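PDB 3SD7: putative phosphatase from Clostridium difficile, which probably hydrolyses phosphate esters as a member of the haloacid dehalogenase-like hydrolases, though its substrate is not established. Local coordinates for residues T137-T142 with S159-T164. Numbering follows the deposited sequence.
Sequences TVFAET and SNLDGT
In the Rossmann-like core of this haloacid dehalogenase-type fold, the first turn of helix 137-146 meets the loop leaving strand 155-159. Thr137 N, at a helix start where no earlier turn supplies an acceptor, donates to Ser159 O at 2.8 Å, nearly straight (163°) and in the carbonyl plane. The same oxygen accepts from a water that itself accepts from Val138 N, so one strand-end carbonyl serves two amides of the first turn, one directly and one through water. Threonine offers a hydroxyl beside its own backbone N (chi1 -54°), from where OG1 bonds Gly158 N, the residue before Ser159 in the strand; a second water links it to Asn160 OD1.

Farther along, leucine's forked end lets one methyl of Leu161, CD2, lie over a face of the Phe139 ring, 3.9 Å from the centroid and displaced toward CZ, a CH-pi contact in which the side chains cross at about a right angle. Val138 CG1 also faces Leu161, but too closely modelled to be trusted in detail. Phe101 of helix 87-105 meets the Phe139 ring edge-to-face. Helix 137-146 connects strand 128-133 to its parallel neighbour 155-159, an outermost strand of the sheet within this chain.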
ATOM      1  N   THR A 137      -6.427   7.838  -3.167  1.00 26.72           N
ATOM      2  CA  THR A 137      -7.298   7.873  -1.990  1.00 25.45           C
ATOM      3  C   THR A 137      -8.614   7.169  -2.216  1.00 26.49           C
ATOM      4  O   THR A 137      -9.033   6.402  -1.355  1.00 25.73           O
ATOM      5  CB  THR A 137      -7.589   9.305  -1.598  1.00 27.37           C
ATOM      6  OG1 THR A 137      -6.341   9.978  -1.441  1.00 24.33           O
ATOM      7  CG2 THR A 137      -8.416   9.378  -0.287  1.00 25.23           C
ATOM      8  N   VAL A 138      -9.263   7.424  -3.360  0.50 27.82           N
ATOM      9  CA  VAL A 138     -10.572   6.805  -3.646  0.50 30.04           C
ATOM     10  C   VAL A 138     -10.480   5.279  -3.601  0.50 29.12           C
ATOM     11  O   VAL A 138     -11.373   4.617  -3.077  0.50 28.34           O
ATOM     12  CB  VAL A 138     -11.179   7.248  -4.988  0.50 32.51           C
ATOM     13  CG1 VAL A 138     -10.309   6.801  -6.161  0.50 32.43           C
ATOM     14  CG2 VAL A 138     -12.590   6.684  -5.128  0.50 35.30           C
ATOM     15  N   PHE A 139      -9.405   4.723  -4.150  1.00 28.18           N
ATOM     16  CA  PHE A 139      -9.227   3.282  -4.102  1.00 27.41           C
ATOM     17  C   PHE A 139      -8.983   2.780  -2.670  1.00 24.13           C
ATOM     18  O   PHE A 139      -9.556   1.772  -2.266  1.00 24.70           O
ATOM     19  CB  PHE A 139      -8.094   2.813  -5.045  1.00 29.22           C
ATOM     20  CG  PHE A 139      -8.332   3.118  -6.497  1.00 30.76           C
ATOM     21  CD1 PHE A 139      -9.620   3.224  -7.020  1.00 33.64           C
ATOM     22  CD2 PHE A 139      -7.266   3.192  -7.364  1.00 36.53           C
ATOM     23  CE1 PHE A 139      -9.825   3.478  -8.382  1.00 40.51           C
ATOM     24  CE2 PHE A 139      -7.468   3.429  -8.724  1.00 39.12           C
ATOM     25  CZ  PHE A 139      -8.745   3.581  -9.218  1.00 40.59           C
ATOM     26  N   ALA A 140      -8.120   3.462  -1.908  1.00 23.66           N
ATOM     27  CA  ALA A 140      -7.819   3.093  -0.523  1.00 21.79           C
ATOM     28  C   ALA A 140      -9.104   3.090   0.325  1.00 23.99           C
ATOM     29  O   ALA A 140      -9.390   2.149   1.061  1.00 23.01           O
ATOM     30  CB  ALA A 140      -6.738   4.039   0.101  1.00 23.66           C
ATOM     31  N   GLU A 141      -9.885   4.152   0.192  1.00 24.82           N
ATOM     32  CA  GLU A 141     -11.134   4.239   0.944  1.00 24.74           C
ATOM     33  C   GLU A 141     -12.127   3.154   0.512  1.00 24.96           C
ATOM     34  O   GLU A 141     -12.777   2.548   1.354  1.00 26.84           O
ATOM     35  CB  GLU A 141     -11.715   5.640   0.804  1.00 24.97           C
ATOM     36  CG  GLU A 141     -10.895   6.698   1.518  1.00 24.96           C
ATOM     37  CD  GLU A 141     -11.514   8.064   1.390  1.00 28.86           C
ATOM     38  OE1 GLU A 141     -12.129   8.331   0.339  1.00 29.95           O
ATOM     39  OE2 GLU A 141     -11.353   8.877   2.324  1.00 27.92           O
ATOM     40  N   THR A 142     -12.219   2.899  -0.793  1.00 27.00           N
ATOM     41  CA  THR A 142     -13.114   1.874  -1.321  1.00 28.06           C
ATOM     42  C   THR A 142     -12.768   0.508  -0.742  1.00 27.20           C
ATOM     43  O   THR A 142     -13.644  -0.240  -0.288  1.00 30.07           O
ATOM     44  CB  THR A 142     -13.089   1.835  -2.846  1.00 30.66           C
ATOM     45  OG1 THR A 142     -13.671   3.041  -3.354  1.00 33.15           O
ATOM     46  CG2 THR A 142     -13.883   0.636  -3.381  1.00 33.17           C
ATOM     47  N   SER A 159      -3.099   9.225  -3.051  1.00 29.49           N
ATOM     48  CA  SER A 159      -2.858  10.132  -4.140  1.00 34.28           C
ATOM     49  C   SER A 159      -4.174  10.479  -4.847  1.00 36.67           C
ATOM     50  O   SER A 159      -5.235   9.935  -4.556  1.00 32.10           O
ATOM     51  CB  SER A 159      -1.874   9.505  -5.123  1.00 35.25           C
ATOM     52  OG  SER A 159      -2.344   8.262  -5.577  1.00 41.51           O
ATOM     53  N   ASN A 160      -4.096  11.404  -5.789  1.00 42.77           N
ATOM     54  CA  ASN A 160      -5.276  11.782  -6.549  1.00 46.48           C
ATOM     55  C   ASN A 160      -5.440  10.826  -7.714  1.00 50.88           C
ATOM     56  O   ASN A 160      -4.444  10.308  -8.229  1.00 50.51           O
ATOM     57  CB  ASN A 160      -5.160  13.224  -7.029  1.00 48.74           C
ATOM     58  CG  ASN A 160      -5.347  14.223  -5.908  1.00 50.44           C
ATOM     59  OD1 ASN A 160      -5.818  13.878  -4.808  1.00 49.36           O
ATOM     60  ND2 ASN A 160      -5.001  15.480  -6.179  1.00 59.77           N
ATOM     61  N   LEU A 161      -6.687  10.535  -8.091  1.00 55.07           N
ATOM     62  CA  LEU A 161      -6.936   9.696  -9.273  1.00 59.35           C
ATOM     63  C   LEU A 161      -6.385  10.448 -10.476  1.00 64.22           C
ATOM     64  O   LEU A 161      -6.420  11.685 -10.502  1.00 65.78           O
ATOM     65  CB  LEU A 161      -8.431   9.445  -9.495  1.00 60.17           C
ATOM     66  CG  LEU A 161      -9.156   8.392  -8.672  1.00 59.73           C
ATOM     67  CD1 LEU A 161     -10.668   8.510  -8.903  1.00 62.30           C
ATOM     68  CD2 LEU A 161      -8.646   7.011  -9.039  1.00 57.73           C
ATOM     69  N   ASP A 162      -5.889   9.723 -11.477  1.00 68.47           N
ATOM     70  CA  ASP A 162      -5.329  10.372 -12.671  1.00 72.87           C
ATOM     71  C   ASP A 162      -4.547  11.622 -12.251  1.00 74.11           C
ATOM     72  O   ASP A 162      -4.798  12.733 -12.733  1.00 76.64           O
ATOM     73  CB  ASP A 162      -6.437  10.737 -13.677  1.00 75.82           C
ATOM     74  CG  ASP A 162      -7.148   9.510 -14.258  1.00 78.02           C
ATOM     75  OD1 ASP A 162      -6.639   8.373 -14.113  1.00 79.70           O
ATOM     76  OD2 ASP A 162      -8.220   9.695 -14.878  1.00 81.94           O
ATOM     77  N   GLY A 163      -3.631  11.429 -11.308  1.00 73.43           N
ATOM     78  CA  GLY A 163      -2.769  12.493 -10.815  1.00 74.11           C
ATOM     79  C   GLY A 163      -1.356  11.951 -10.715  1.00 73.93           C
ATOM     80  O   GLY A 163      -1.094  10.809 -11.098  1.00 73.34           O
ATOM     81  N   THR A 164      -0.439  12.773 -10.217  1.00 74.42           N
ATOM     82  CA  THR A 164       0.941  12.343 -10.026  1.00 74.45           C
ATOM     83  C   THR A 164       0.995  11.450  -8.773  1.00 71.06           C
ATOM     84  O   THR A 164       0.331  11.745  -7.774  1.00 70.25           O
ATOM     85  CB  THR A 164       1.900  13.559  -9.880  1.00 76.33           C
ATOM     86  OG1 THR A 164       3.260  13.110  -9.878  1.00 78.72           O
ATOM     87  CG2 THR A 164       1.615  14.357  -8.595  1.00 76.03           C
TER
HETATM   88  O   HOH W   1      -6.843  12.436  -2.518  1.00 28.30           O
HETATM   89  O   HOH W   2      -8.159   9.170  -4.932  1.00 25.48           O